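Local structure of TrwC (Escherichia coli, 1S6M) at the nickel (II) ion site. The protein nicks plasmid DNA at the origin of transfer as a conjugative relaxase, through a metal-dependent N-terminal domain that joins covalently to the cleaved strand. Sequence-based numbering; all coordinates share one arbitrary frame.

The nickel (II) ion site. Residues 18, 21, 85, 87, 150, 159, 161, 163. With NI (nickel (II) ion), chain B.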
ATOM      1  N   TYR A  18      -9.110  -1.946  -7.456  1.00 54.17           N
ATOM      2  CA  TYR A  18      -8.098  -2.627  -6.669  1.00 54.61           C
ATOM      3  C   TYR A  18      -8.430  -4.114  -6.600  1.00 55.14           C
ATOM      4  O   TYR A  18      -7.786  -4.870  -5.880  1.00 54.51           O
ATOM      5  CB  TYR A  18      -8.002  -2.024  -5.263  1.00 54.54           C
ATOM      6  CG  TYR A  18      -7.319  -0.669  -5.225  1.00 55.44           C
ATOM      7  CD1 TYR A  18      -6.314  -0.346  -6.143  1.00 56.52           C
ATOM      8  CD2 TYR A  18      -7.656   0.279  -4.262  1.00 55.61           C
ATOM      9  CE1 TYR A  18      -5.665   0.893  -6.105  1.00 57.61           C
ATOM     10  CE2 TYR A  18      -7.010   1.525  -4.212  1.00 56.33           C
ATOM     11  CZ  TYR A  18      -6.017   1.823  -5.138  1.00 57.52           C
ATOM     12  OH  TYR A  18      -5.382   3.047  -5.121  1.00 58.25           O
ATOM     13  N   ASP A  21      -6.368  -5.626 -10.469  1.00 63.55           N
ATOM     14  CA  ASP A  21      -4.895  -5.656 -10.498  1.00 64.53           C
ATOM     15  C   ASP A  21      -4.192  -6.785  -9.746  1.00 65.26           C
ATOM     16  O   ASP A  21      -4.821  -7.717  -9.243  1.00 65.04           O
ATOM     17  CB  ASP A  21      -4.324  -4.331  -9.971  1.00 64.53           C
ATOM     18  CG  ASP A  21      -4.356  -3.227 -11.004  1.00 65.24           C
ATOM     19  OD1 ASP A  21      -3.843  -2.121 -10.711  1.00 65.45           O
ATOM     20  OD2 ASP A  21      -4.888  -3.463 -12.109  1.00 64.92           O
ATOM     21  N   ASP A  85      -5.123   6.154   0.832  1.00 21.54           N
ATOM     22  CA  ASP A  85      -4.452   4.912   0.462  1.00 21.88           C
ATOM     23  C   ASP A  85      -3.042   4.829   1.057  1.00 21.95           C
ATOM     24  O   ASP A  85      -2.210   5.709   0.827  1.00 21.68           O
ATOM     25  CB  ASP A  85      -4.374   4.797  -1.075  1.00 22.81           C
ATOM     26  CG  ASP A  85      -3.781   3.456  -1.552  1.00 25.42           C
ATOM     27  OD1 ASP A  85      -3.323   2.651  -0.710  1.00 32.05           O
ATOM     28  OD2 ASP A  85      -3.769   3.211  -2.779  1.00 25.58           O
ATOM     29  N   THR A  87       0.043   2.446   0.865  1.00 20.84           N
ATOM     30  CA  THR A  87       0.569   1.311   0.117  1.00 20.63           C
ATOM     31  C   THR A  87       1.887   0.748   0.647  1.00 20.87           C
ATOM     32  O   THR A  87       2.911   1.422   0.612  1.00 21.05           O
ATOM     33  CB  THR A  87       0.746   1.686  -1.377  1.00 21.20           C
ATOM     34  OG1 THR A  87      -0.517   2.080  -1.923  1.00 21.89           O
ATOM     35  CG2 THR A  87       1.278   0.512  -2.172  1.00 18.96           C
ATOM     36  N   HIS A 150      -1.648  -7.320  -3.886  1.00 20.20           N
ATOM     37  CA  HIS A 150      -1.308  -7.469  -5.305  1.00 20.19           C
ATOM     38  C   HIS A 150       0.047  -8.181  -5.464  1.00 20.68           C
ATOM     39  O   HIS A 150       0.826  -8.258  -4.514  1.00 19.90           O
ATOM     40  CB  HIS A 150      -1.280  -6.074  -5.987  1.00 20.28           C
ATOM     41  CG  HIS A 150      -2.635  -5.452  -6.135  1.00 21.89           C
ATOM     42  ND1 HIS A 150      -2.835  -4.163  -6.613  1.00 22.74           N
ATOM     43  CD2 HIS A 150      -3.843  -6.002  -5.847  1.00 22.46           C
ATOM     44  CE1 HIS A 150      -4.154  -3.954  -6.603  1.00 23.08           C
ATOM     45  NE2 HIS A 150      -4.787  -5.045  -6.149  1.00 21.44           N
ATOM     46  N   GLN A 159       6.173  -8.247  -7.574  1.00 18.42           N
ATOM     47  CA  GLN A 159       6.134  -7.038  -6.740  1.00 18.52           C
ATOM     48  C   GLN A 159       5.050  -7.137  -5.659  1.00 18.18           C
ATOM     49  O   GLN A 159       3.938  -6.630  -5.816  1.00 18.23           O
ATOM     50  CB  GLN A 159       5.887  -5.822  -7.655  1.00 18.32           C
ATOM     51  CG  GLN A 159       5.826  -4.452  -6.987  1.00 19.05           C
ATOM     52  CD  GLN A 159       7.121  -4.048  -6.301  1.00 20.83           C
ATOM     53  OE1 GLN A 159       8.176  -4.637  -6.537  1.00 20.56           O
ATOM     54  NE2 GLN A 159       7.048  -3.027  -5.454  1.00 19.74           N
ATOM     55  N   HIS A 161       2.809  -6.325  -2.785  1.00 18.40           N
ATOM     56  CA  HIS A 161       2.365  -5.107  -2.120  1.00 18.36           C
ATOM     57  C   HIS A 161       0.899  -5.164  -1.723  1.00 18.49           C
ATOM     58  O   HIS A 161       0.141  -5.990  -2.229  1.00 19.41           O
ATOM     59  CB  HIS A 161       2.620  -3.862  -2.993  1.00 17.81           C
ATOM     60  CG  HIS A 161       1.847  -3.827  -4.278  1.00 18.28           C
ATOM     61  ND1 HIS A 161       2.226  -4.503  -5.424  1.00 19.70           N
ATOM     62  CD2 HIS A 161       0.724  -3.119  -4.599  1.00 17.83           C
ATOM     63  CE1 HIS A 161       1.361  -4.195  -6.395  1.00 17.99           C
ATOM     64  NE2 HIS A 161       0.450  -3.370  -5.935  1.00 17.54           N
ATOM     65  N   HIS A 163      -2.505  -2.507  -0.848  1.00 19.28           N
ATOM     66  CA  HIS A 163      -3.118  -1.190  -0.825  1.00 20.01           C
ATOM     67  C   HIS A 163      -4.085  -1.182   0.359  1.00 19.56           C
ATOM     68  O   HIS A 163      -5.112  -1.862   0.326  1.00 19.53           O
ATOM     69  CB  HIS A 163      -3.929  -0.939  -2.102  1.00 19.15           C
ATOM     70  CG  HIS A 163      -3.113  -0.931  -3.358  1.00 22.44           C
ATOM     71  ND1 HIS A 163      -2.404   0.165  -3.805  1.00 24.86           N
ATOM     72  CD2 HIS A 163      -2.933  -1.913  -4.283  1.00 22.62           C
ATOM     73  CE1 HIS A 163      -1.832  -0.157  -4.962  1.00 25.02           C
ATOM     74  NE2 HIS A 163      -2.129  -1.395  -5.276  1.00 26.28           N
TER
HETATM   75 NI    NI B 500      -1.334  -2.679  -6.963  1.00 17.79          NI
HETATM   76  O   HOH W   1      -0.115  -0.942  -7.725  1.00 30.52           O
HETATM   77  O   HOH W   2      -2.939  -1.594  -8.157  1.00 34.89           O
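Three histidines on two strands, His150 from 145-152 and His161 and His163 from 158-167, bind nickel in the HUH-type active site of the relaxase domain. The CB of His150 lies against one face of the His161 ring, toward the rim, and CG turns anti to the carbonyl carbon (chi1 -70°). ND1, next to CG, bonds the metal at 2.1 Å, so this ring binds by its inner nitrogen. Water 2 lies in plane at the ND1-CE1 edge. At the far end NE2 donates to the backbone O of Tyr18 at 3.0 Å, nearly straight (166° at H) and in the ring plane, though above the carbonyl plane; with the metal bond, this fixes the ring's rotation. The backbone C of poorly ordered Asp21 sits over the ring's centre.

His161 and His163 use their outer nitrogens. His161 takes the crowded first torsion (chi1 64°), pointing NE2 at nickel at 2.2 Å while ND1 donates to the Gln159 carbonyl O at 2.8 Å. His163 NE2 binds nickel at 2.3 Å, with CE1 of poorly ordered Tyr18 over its ring centre. Behind it, ND1 makes weak hydrogen bonds to Asp85 OD2 and Thr87 OG1; the carboxylate may strengthen the imidazole as donor. Two waters also bind, giving a near square pyramid, water 2 lying 2.8 Å from Asp21 OD1. These histidines also bind zinc or copper; the structure alone does not show the cellular metal. It probably polarises the scissile phosphate for attack by Tyr18, the catalytic tyrosine.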